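Local coordinates for 3-oxoacyl-[acyl-carrier-protein] reductase (Sinorhizobium meliloti, PDB 3U9L) that probably reduces 3-oxoacyl groups carried on acyl-carrier protein with NADPH, as a member of the short-chain dehydrogenase/reductase family, at residues Leu64-Asp67 / Ser73-Arg76; Ser147-Gly152 / Ala163-Asp168; Ile187-Ala192 / Asp270-Gly275. One frame throughout, in Å; residues are numbered along the deposited sequence.

Contact 1 of 3, residues Leu64-Asp67 / Ser73-Arg76; sequences LELD and SVDR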
ATOM      1  N   LEU A  64       2.246 -28.980   2.208  1.00 27.15           N
ATOM      2  CA  LEU A  64       1.360 -28.784   3.319  1.00 29.44           C
ATOM      3  C   LEU A  64       0.215 -27.969   2.781  1.00 29.80           C
ATOM      4  O   LEU A  64       0.437 -27.013   2.086  1.00 27.86           O
ATOM      5  CB  LEU A  64       2.134 -28.007   4.431  1.00 28.29           C
ATOM      6  CG  LEU A  64       1.399 -27.384   5.601  1.00 31.32           C
ATOM      7  CD1 LEU A  64       0.682 -28.477   6.411  1.00 33.14           C
ATOM      8  CD2 LEU A  64       2.394 -26.625   6.495  1.00 26.89           C
ATOM      9  N   GLU A  65      -1.010 -28.343   3.104  1.00 30.46           N
ATOM     10  CA  GLU A  65      -2.148 -27.557   2.706  1.00 31.39           C
ATOM     11  C   GLU A  65      -2.288 -26.307   3.600  1.00 31.65           C
ATOM     12  O   GLU A  65      -2.415 -26.411   4.839  1.00 30.14           O
ATOM     13  CB  GLU A  65      -3.395 -28.427   2.834  1.00 34.53           C
ATOM     14  CG  GLU A  65      -4.658 -27.674   3.056  1.00 35.58           C
ATOM     15  CD  GLU A  65      -5.425 -27.459   1.791  1.00 38.22           C
ATOM     16  OE1 GLU A  65      -5.289 -28.293   0.856  1.00 41.61           O
ATOM     17  OE2 GLU A  65      -6.171 -26.457   1.706  1.00 39.68           O
ATOM     18  N   LEU A  66      -2.307 -25.136   2.976  1.00 29.26           N
ATOM     19  CA  LEU A  66      -2.430 -23.890   3.742  1.00 28.76           C
ATOM     20  C   LEU A  66      -3.054 -22.848   2.837  1.00 29.15           C
ATOM     21  O   LEU A  66      -2.437 -22.357   1.879  1.00 28.69           O
ATOM     22  CB  LEU A  66      -1.065 -23.451   4.299  1.00 26.62           C
ATOM     23  CG  LEU A  66      -0.976 -22.286   5.303  1.00 27.48           C
ATOM     24  CD1 LEU A  66       0.430 -22.134   5.932  1.00 24.87           C
ATOM     25  CD2 LEU A  66      -1.385 -21.021   4.600  1.00 28.40           C
ATOM     26  N   ASP A  67      -4.311 -22.562   3.109  1.00 28.84           N
ATOM     27  CA  ASP A  67      -5.062 -21.600   2.338  1.00 28.36           C
ATOM     28  C   ASP A  67      -4.971 -20.264   3.078  1.00 28.96           C
ATOM     29  O   ASP A  67      -5.611 -20.106   4.103  1.00 27.41           O
ATOM     30  CB  ASP A  67      -6.509 -22.040   2.330  1.00 28.09           C
ATOM     31  CG  ASP A  67      -7.402 -21.084   1.583  1.00 31.87           C
ATOM     32  OD1 ASP A  67      -6.944 -20.012   1.104  1.00 31.85           O
ATOM     33  OD2 ASP A  67      -8.586 -21.434   1.418  1.00 36.43           O
ATOM     34  N   SER A  73      -7.721 -22.651   8.083  1.00 28.78           N
ATOM     35  CA  SER A  73      -6.666 -23.333   7.347  1.00 28.18           C
ATOM     36  C   SER A  73      -5.243 -22.993   7.837  1.00 26.96           C
ATOM     37  O   SER A  73      -4.408 -23.870   8.074  1.00 25.37           O
ATOM     38  CB  SER A  73      -6.766 -23.035   5.860  1.00 29.08           C
ATOM     39  OG  SER A  73      -5.790 -23.807   5.183  1.00 28.67           O
ATOM     40  N   VAL A  74      -4.969 -21.703   7.945  1.00 28.28           N
ATOM     41  CA  VAL A  74      -3.666 -21.232   8.402  1.00 26.79           C
ATOM     42  C   VAL A  74      -3.338 -21.821   9.768  1.00 25.75           C
ATOM     43  O   VAL A  74      -2.241 -22.343   9.987  1.00 26.46           O
ATOM     44  CB  VAL A  74      -3.620 -19.665   8.424  1.00 25.70           C
ATOM     45  CG1 VAL A  74      -2.363 -19.174   9.136  1.00 23.01           C
ATOM     46  CG2 VAL A  74      -3.676 -19.134   7.029  1.00 24.53           C
ATOM     47  N   ASP A  75      -4.276 -21.729  10.707  1.00 27.57           N
ATOM     48  CA  ASP A  75      -4.027 -22.174  12.093  1.00 27.87           C
ATOM     49  C   ASP A  75      -3.674 -23.651  12.127  1.00 28.63           C
ATOM     50  O   ASP A  75      -2.726 -24.064  12.756  1.00 28.17           O
ATOM     51  CB  ASP A  75      -5.256 -21.977  12.980  1.00 28.71           C
ATOM     52  CG  ASP A  75      -5.472 -20.513  13.409  1.00 31.52           C
ATOM     53  OD1 ASP A  75      -4.582 -19.673  13.212  1.00 30.62           O
ATOM     54  OD2 ASP A  75      -6.562 -20.202  13.936  1.00 33.26           O
ATOM     55  N   ARG A  76      -4.454 -24.438  11.407  1.00 28.73           N
ATOM     56  CA  ARG A  76      -4.247 -25.865  11.339  1.00 28.50           C
ATOM     57  C   ARG A  76      -2.853 -26.184  10.869  1.00 29.39           C
ATOM     58  O   ARG A  76      -2.187 -27.041  11.433  1.00 29.50           O
ATOM     59  CB  ARG A  76      -5.278 -26.477  10.378  1.00 32.11           C
ATOM     60  CG  ARG A  76      -5.267 -28.011  10.377  1.00 39.14           C
ATOM     61  CD  ARG A  76      -6.257 -28.599   9.340  1.00 44.27           C
ATOM     62  NE  ARG A  76      -6.148 -30.064   9.262  1.00 53.05           N
ATOM     63  CZ  ARG A  76      -5.257 -30.717   8.510  1.00 51.37           C
ATOM     64  NH1 ARG A  76      -4.381 -30.037   7.757  1.00 51.51           N
ATOM     65  NH2 ARG A  76      -5.237 -32.050   8.515  1.00 51.83           N
TER
HETATM   66  O   HOH W   1      -4.302 -26.522   6.838  1.00 32.62           O

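Contact 2 of 3, residues Ser147-Gly152 / Ala163-Asp168; sequences SSSAGG and AKAAMD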
ATOM      1  N   SER A 147       9.718  -4.900  -6.884  1.00 20.82           N
ATOM      2  CA  SER A 147      10.404  -3.689  -7.355  1.00 20.06           C
ATOM      3  C   SER A 147       9.417  -2.552  -7.625  1.00 21.32           C
ATOM      4  O   SER A 147       9.783  -1.362  -7.576  1.00 21.97           O
ATOM      5  CB  SER A 147      11.212  -4.013  -8.639  1.00 20.53           C
ATOM      6  OG  SER A 147      10.358  -4.186  -9.759  1.00 21.72           O
ATOM      7  N   SER A 148       8.163  -2.892  -7.920  1.00 20.48           N
ATOM      8  CA  SER A 148       7.188  -1.846  -8.209  1.00 21.88           C
ATOM      9  C   SER A 148       6.908  -0.874  -7.046  1.00 21.70           C
ATOM     10  O   SER A 148       6.487   0.268  -7.277  1.00 22.53           O
ATOM     11  CB  SER A 148       5.876  -2.485  -8.633  1.00 23.65           C
ATOM     12  OG  SER A 148       5.295  -3.186  -7.541  1.00 24.50           O
ATOM     13  N   SER A 149       7.144  -1.297  -5.806  1.00 20.95           N
ATOM     14  CA  SER A 149       6.820  -0.410  -4.672  1.00 22.01           C
ATOM     15  C   SER A 149       7.822   0.735  -4.561  1.00 20.93           C
ATOM     16  O   SER A 149       7.558   1.667  -3.864  1.00 22.84           O
ATOM     17  CB  SER A 149       6.730  -1.171  -3.333  1.00 21.64           C
ATOM     18  OG  SER A 149       5.854  -2.303  -3.486  1.00 24.32           O
ATOM     19  N   ALA A 150       8.968   0.669  -5.227  1.00 19.37           N
ATOM     20  CA  ALA A 150       9.867   1.847  -5.256  1.00 20.60           C
ATOM     21  C   ALA A 150      10.688   2.024  -6.569  1.00 21.25           C
ATOM     22  O   ALA A 150      11.770   2.608  -6.538  1.00 21.50           O
ATOM     23  CB  ALA A 150      10.822   1.775  -4.121  1.00 18.94           C
ATOM     24  N   GLY A 151      10.238   1.463  -7.677  1.00 19.70           N
ATOM     25  CA  GLY A 151      10.981   1.578  -8.905  1.00 19.89           C
ATOM     26  C   GLY A 151      10.024   2.023 -10.018  1.00 19.69           C
ATOM     27  O   GLY A 151       8.822   2.258  -9.790  1.00 18.77           O
ATOM     28  N   GLY A 152      10.557   2.122 -11.225  1.00 20.31           N
ATOM     29  CA  GLY A 152       9.753   2.527 -12.372  1.00 18.78           C
ATOM     30  C   GLY A 152       8.736   1.439 -12.639  1.00 21.18           C
ATOM     31  O   GLY A 152       9.062   0.252 -12.588  1.00 22.70           O
ATOM     32  N   ALA A 163      -1.624  -3.268  -3.432  1.00 16.31           N
ATOM     33  CA  ALA A 163      -1.507  -4.298  -2.416  1.00 15.94           C
ATOM     34  C   ALA A 163      -0.046  -4.573  -2.103  1.00 17.72           C
ATOM     35  O   ALA A 163       0.311  -4.748  -0.952  1.00 17.99           O
ATOM     36  CB  ALA A 163      -2.220  -5.544  -2.817  1.00 16.81           C
ATOM     37  N   LYS A 164       0.823  -4.624  -3.108  1.00 17.74           N
ATOM     38  CA  LYS A 164       2.239  -4.903  -2.845  1.00 18.22           C
ATOM     39  C   LYS A 164       2.897  -3.747  -2.093  1.00 18.61           C
ATOM     40  O   LYS A 164       3.802  -3.986  -1.305  1.00 18.55           O
ATOM     41  CB  LYS A 164       3.039  -5.108  -4.143  1.00 18.94           C
ATOM     42  CG  LYS A 164       2.604  -6.314  -4.959  1.00 20.68           C
ATOM     43  CD  LYS A 164       2.617  -7.581  -4.128  1.00 23.01           C
ATOM     44  CE  LYS A 164       4.010  -7.940  -3.700  1.00 24.42           C
ATOM     45  NZ  LYS A 164       4.110  -9.327  -3.030  1.00 27.98           N
ATOM     46  N   ALA A 165       2.511  -2.511  -2.415  1.00 15.90           N
ATOM     47  CA  ALA A 165       3.030  -1.345  -1.741  1.00 18.46           C
ATOM     48  C   ALA A 165       2.661  -1.375  -0.243  1.00 16.96           C
ATOM     49  O   ALA A 165       3.473  -1.021   0.635  1.00 17.27           O
ATOM     50  CB  ALA A 165       2.453  -0.074  -2.385  1.00 16.68           C
ATOM     51  N   ALA A 166       1.437  -1.796   0.044  1.00 16.35           N
ATOM     52  CA  ALA A 166       0.972  -1.911   1.443  1.00 17.41           C
ATOM     53  C   ALA A 166       1.767  -3.027   2.075  1.00 17.32           C
ATOM     54  O   ALA A 166       2.197  -2.891   3.221  1.00 17.92           O
ATOM     55  CB  ALA A 166      -0.514  -2.224   1.503  1.00 16.41           C
HETATM   56  N   MSE A 167       1.976  -4.133   1.350  1.00 16.09           N
HETATM   57  CA  MSE A 167       2.690  -5.264   1.954  1.00 18.66           C
HETATM   58  C   MSE A 167       4.135  -4.915   2.364  1.00 17.64           C
HETATM   59  O   MSE A 167       4.630  -5.322   3.424  1.00 15.47           O
HETATM   60  CB  MSE A 167       2.722  -6.508   1.035  1.00 17.43           C
HETATM   61  CG  MSE A 167       3.216  -7.770   1.785  1.00 18.63           C
HETATM   62 SE   MSE A 167       4.513  -8.804   0.625  1.00 35.44          SE
HETATM   63  CE  MSE A 167       6.090  -7.641   0.953  1.00 20.53           C
ATOM     64  N   ASP A 168       4.818  -4.172   1.499  1.00 16.99           N
ATOM     65  CA  ASP A 168       6.147  -3.738   1.872  1.00 17.81           C
ATOM     66  C   ASP A 168       6.142  -2.808   3.117  1.00 16.89           C
ATOM     67  O   ASP A 168       7.014  -2.932   3.950  1.00 16.62           O
ATOM     68  CB  ASP A 168       6.841  -3.065   0.693  1.00 18.02           C
ATOM     69  CG  ASP A 168       8.339  -2.977   0.884  1.00 18.62           C
ATOM     70  OD1 ASP A 168       8.749  -2.024   1.540  1.00 18.76           O
ATOM     71  OD2 ASP A 168       9.102  -3.832   0.362  1.00 17.06           O
TER
HETATM   72  O   HOH W   2       6.131  -4.639  -2.586  1.00 23.17           O

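Contact 3 of 3, residues Ile187-Ala192 / Asp270-Gly275; sequences IIVPGA and DGADVG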
ATOM      1  N   ILE A 187      13.904  -8.541   3.260  1.00 15.98           N
ATOM      2  CA  ILE A 187      12.895  -8.330   2.269  1.00 15.73           C
ATOM      3  C   ILE A 187      13.535  -8.518   0.881  1.00 18.25           C
ATOM      4  O   ILE A 187      14.536  -7.899   0.541  1.00 17.95           O
ATOM      5  CB  ILE A 187      12.289  -6.916   2.322  1.00 17.19           C
ATOM      6  CG1 ILE A 187      11.666  -6.641   3.722  1.00 16.69           C
ATOM      7  CG2 ILE A 187      11.247  -6.784   1.189  1.00 16.74           C
ATOM      8  CD1 ILE A 187      11.099  -5.230   4.038  1.00 17.16           C
ATOM      9  N   ILE A 188      12.957  -9.402   0.104  1.00 16.75           N
ATOM     10  CA  ILE A 188      13.439  -9.665  -1.235  1.00 18.43           C
ATOM     11  C   ILE A 188      12.615  -8.794  -2.178  1.00 17.31           C
ATOM     12  O   ILE A 188      11.376  -8.764  -2.124  1.00 16.57           O
ATOM     13  CB  ILE A 188      13.263 -11.164  -1.607  1.00 17.82           C
ATOM     14  CG1 ILE A 188      13.779 -12.114  -0.473  1.00 18.18           C
ATOM     15  CG2 ILE A 188      13.863 -11.447  -2.962  1.00 17.99           C
ATOM     16  CD1 ILE A 188      15.239 -11.889   0.014  1.00 18.88           C
ATOM     17  N   VAL A 189      13.337  -8.089  -3.026  1.00 16.63           N
ATOM     18  CA  VAL A 189      12.759  -7.175  -3.977  1.00 18.56           C
ATOM     19  C   VAL A 189      13.006  -7.631  -5.454  1.00 19.36           C
ATOM     20  O   VAL A 189      13.952  -7.226  -6.105  1.00 19.62           O
ATOM     21  CB  VAL A 189      13.204  -5.720  -3.687  1.00 18.11           C
ATOM     22  CG1 VAL A 189      12.461  -4.761  -4.564  1.00 19.05           C
ATOM     23  CG2 VAL A 189      12.926  -5.388  -2.206  1.00 17.90           C
ATOM     24  N   PRO A 190      12.133  -8.505  -5.960  1.00 19.33           N
ATOM     25  CA  PRO A 190      12.247  -9.037  -7.339  1.00 22.00           C
ATOM     26  C   PRO A 190      11.738  -8.062  -8.354  1.00 20.00           C
ATOM     27  O   PRO A 190      10.701  -7.431  -8.126  1.00 18.74           O
ATOM     28  CB  PRO A 190      11.322 -10.273  -7.354  1.00 22.13           C
ATOM     29  CG  PRO A 190      10.745 -10.386  -6.001  1.00 22.74           C
ATOM     30  CD  PRO A 190      11.006  -9.105  -5.225  1.00 18.95           C
ATOM     31  N   GLY A 191      12.474  -7.931  -9.457  1.00 21.30           N
ATOM     32  CA  GLY A 191      12.031  -7.106 -10.573  1.00 22.26           C
ATOM     33  C   GLY A 191      11.175  -7.960 -11.492  1.00 26.56           C
ATOM     34  O   GLY A 191      10.624  -8.996 -11.081  1.00 26.01           O
ATOM     35  N   ALA A 192      11.094  -7.523 -12.740  1.00 24.91           N
ATOM     36  CA  ALA A 192      10.299  -8.180 -13.777  1.00 29.52           C
ATOM     37  C   ALA A 192      11.039  -9.344 -14.357  1.00 29.64           C
ATOM     38  O   ALA A 192      12.202  -9.211 -14.771  1.00 29.39           O
ATOM     39  CB  ALA A 192       9.993  -7.192 -14.905  1.00 27.03           C
ATOM     40  N   ASP A 270      14.808  -1.624 -13.034  1.00 18.32           N
ATOM     41  CA  ASP A 270      13.818  -0.572 -12.979  1.00 20.13           C
ATOM     42  C   ASP A 270      14.082   0.511 -11.867  1.00 18.39           C
ATOM     43  O   ASP A 270      13.293   1.444 -11.756  1.00 18.60           O
ATOM     44  CB  ASP A 270      12.388  -1.129 -12.830  1.00 20.69           C
ATOM     45  CG  ASP A 270      12.136  -1.812 -11.469  1.00 22.94           C
ATOM     46  OD1 ASP A 270      12.751  -1.401 -10.407  1.00 22.66           O
ATOM     47  OD2 ASP A 270      11.337  -2.805 -11.484  1.00 23.66           O
ATOM     48  N   GLY A 271      15.147   0.369 -11.084  1.00 17.18           N
ATOM     49  CA  GLY A 271      15.559   1.416 -10.140  1.00 18.23           C
ATOM     50  C   GLY A 271      15.133   1.225  -8.684  1.00 17.69           C
ATOM     51  O   GLY A 271      15.450   2.030  -7.819  1.00 17.59           O
ATOM     52  N   ALA A 272      14.396   0.161  -8.387  1.00 18.94           N
ATOM     53  CA  ALA A 272      13.940  -0.058  -7.011  1.00 18.07           C
ATOM     54  C   ALA A 272      15.146  -0.192  -6.068  1.00 18.74           C
ATOM     55  O   ALA A 272      15.013   0.078  -4.891  1.00 16.56           O
ATOM     56  CB  ALA A 272      13.032  -1.259  -6.882  1.00 17.10           C
ATOM     57  N   ASP A 273      16.299  -0.575  -6.601  1.00 18.74           N
ATOM     58  CA  ASP A 273      17.476  -0.666  -5.772  1.00 18.43           C
ATOM     59  C   ASP A 273      17.832   0.705  -5.245  1.00 18.46           C
ATOM     60  O   ASP A 273      18.189   0.834  -4.094  1.00 17.20           O
ATOM     61  CB  ASP A 273      18.660  -1.304  -6.511  1.00 18.86           C
ATOM     62  CG  ASP A 273      19.004  -0.610  -7.808  1.00 21.08           C
ATOM     63  OD1 ASP A 273      18.121  -0.101  -8.521  1.00 20.86           O
ATOM     64  OD2 ASP A 273      20.190  -0.603  -8.166  1.00 24.93           O
ATOM     65  N   VAL A 274      17.710   1.715  -6.099  1.00 18.34           N
ATOM     66  CA  VAL A 274      18.033   3.083  -5.791  1.00 16.81           C
ATOM     67  C   VAL A 274      16.906   3.656  -4.934  1.00 17.53           C
ATOM     68  O   VAL A 274      17.154   4.245  -3.878  1.00 16.71           O
ATOM     69  CB  VAL A 274      18.122   3.944  -7.107  1.00 17.01           C
ATOM     70  CG1 VAL A 274      18.398   5.376  -6.753  1.00 18.00           C
ATOM     71  CG2 VAL A 274      19.226   3.469  -7.988  1.00 16.97           C
ATOM     72  N   GLY A 275      15.653   3.524  -5.387  1.00 16.95           N
ATOM     73  CA  GLY A 275      14.537   4.018  -4.587  1.00 16.40           C
ATOM     74  C   GLY A 275      14.580   3.468  -3.135  1.00 18.57           C
ATOM     75  O   GLY A 275      14.511   4.208  -2.153  1.00 17.02           O
TER
HETATM   76  O   HOH W   3      11.733  -4.804 -13.172  1.00 25.08           O

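Contact 1 of 3, residues Leu64-Asp67 / Ser73-Arg76
Ser73 lays its CB and OG against the backbone and CB of Asp67, just beyond the end of strand 61-65. The evidence for a specific link is the bond from Asp67 N to Ser73 OG: it measures 2.8 Å and is almost straight, with an N-H...O angle of 173°. Rotation about CA-CB sets OG anti to the nitrogen of Ser73 (chi1 -175°), which brings the oxygen into line with the Asp67 N-H and within 3.7 Å of Leu66 CA. Next to this polar join, CB of Ser73 lies 3.6 Å from Asp67 O.

One residue along the helix, Val74 offers a single methyl to two neighbours. CG2 is 3.8 Å from Leu66 CD2, the two side chains crossing at a slant, and it also rests 3.6 Å from Asp67 O. Other side chains continue this apolar layer, Leu66 reaching Ala77 and Val74 packing on Val125 and Ala128 of helix 108-136.

A water links the two backbones, donating to Glu65 O at 2.8 Å and to Ser73 O at 2.9 Å. The two carboxylates of residues 64-67 find their partners elsewhere: Glu65 OE1 accepts from Ile39 N, and Asp67 OD1 from Gln69 N, within the turn leading to the helix.

Replacing Ser73 with an alanine removes OG, which would probably leave Asp67 N without its acceptor and the turn freer to shift against the helix.

The chemistry implies that edge strand 61-65 and helix 71-85 are joined at this tight passage by a serine hydroxyl holding a main-chain amide, a water between two carbonyls and one methyl contact, with the Asp67 carboxylate held by the turn and that of Glu65 by the Ile39 amide after the neighbouring strand.

Contact 2 of 3, residues Ser147-Gly152 / Ala163-Asp168
Ser149 reaches helix 158-179 from a short 3-10 turn, and its side chain makes every close approach of this contact. Its CB lies 4.0 Å from Ala165 CA, a plain van der Waals approach to the helix backbone. From there chi1 of -51° sets OG anti to the carbonyl carbon of Ser149 and close to the Lys164-Ala165 backbone, where it comes 3.5 Å from Ala165 CA and 4.0 Å from Lys164 CB. The hydroxyl ends at a water, with OG 2.5 Å from the water oxygen. The same water donates to Lys164 O at 2.7 Å, so the turn and the helix are joined through a single solvent molecule.

Lys164 O has a further partner in Asp168 N, which donates the regular helical bond of 3.0 Å; the carbonyl therefore serves the helix and the water together.

The charged groups pass the contact by. Bends at chi2 and chi3 carry the Lys164 chain away from Ser149, and NZ donates to Ile144 O at the end of strand 139-144. By sequence, this lysine is consistent with the last residue of the Tyr-X-X-X-Lys signature of short-chain dehydrogenases. Asp168 gives its carboxylate to Ser145 and to a salt bridge with Arg262. Ala165 meets Ala165 of the second subunit, which places the contact beside the dimer interface.

With little apolar overlap, the chemistry implies a light junction: one hydroxyl and a water shared with a helix carbonyl, while Lys164 and Asp168 have their polar ends bonded to partners outside the two segments.

Contact 3 of 3, residues Ile187-Ala192 / Asp270-Gly275
At the end of strand 183-190, the chain meets an Asx turn that leads into helix 272-289. The turn is defined by Ala272 N donating to Asp270 OD1 at 3.0 Å with an angle of 152°, the oxygen being approached nearly end-on to its C-O bond. Gly271, at the N-cap position, has a positive phi of 99° that lets the chain swing into the helix.

Across the gap, the apolar touch is between methyls: Val189 CG1 sits 4.2 Å from Ala272 CB, both CB atoms facing across. Farther along, the second carboxylate oxygen of Asp270 faces bare backbone, OD2 lying 4.5 Å from Gly191 CA. A water completes this side, accepting from Ala192 N at 2.8 Å and lying 2.6 Å from Asp270 OD2. Ser147 OG probably also hydrogen-bonds to OD2, in which case one carboxylate serves both its own turn and a neighbouring loop.

The Pro190-Gly191 step right after the strand corresponds to the Pro-Gly commonly found at this point in short-chain dehydrogenases, at the end of the Rossmann-type sheet where relatives bind the cofactor; here it is met by a helix-starting Asx turn.

All three contacts are partly buried, but they sit at different places in the fold. Contact 1 lies by an outermost strand, 61-65, about 17 Å between its centre and that of the chain, and touches no other subunit. Contacts 2 and 3 lie on the opposite side, their centres about 9 Å apart, and both reach the second subunit. They touch each other through the loop 147-152, where Gly152 N probably bonds to Asp270 O. Contacts 1 and 3 share the parallel sheet. Chemically, contact 1 has a direct hydrogen bond between its segments, whereas contact 2 relies on water and contact 3 on a methyl touch beside a water.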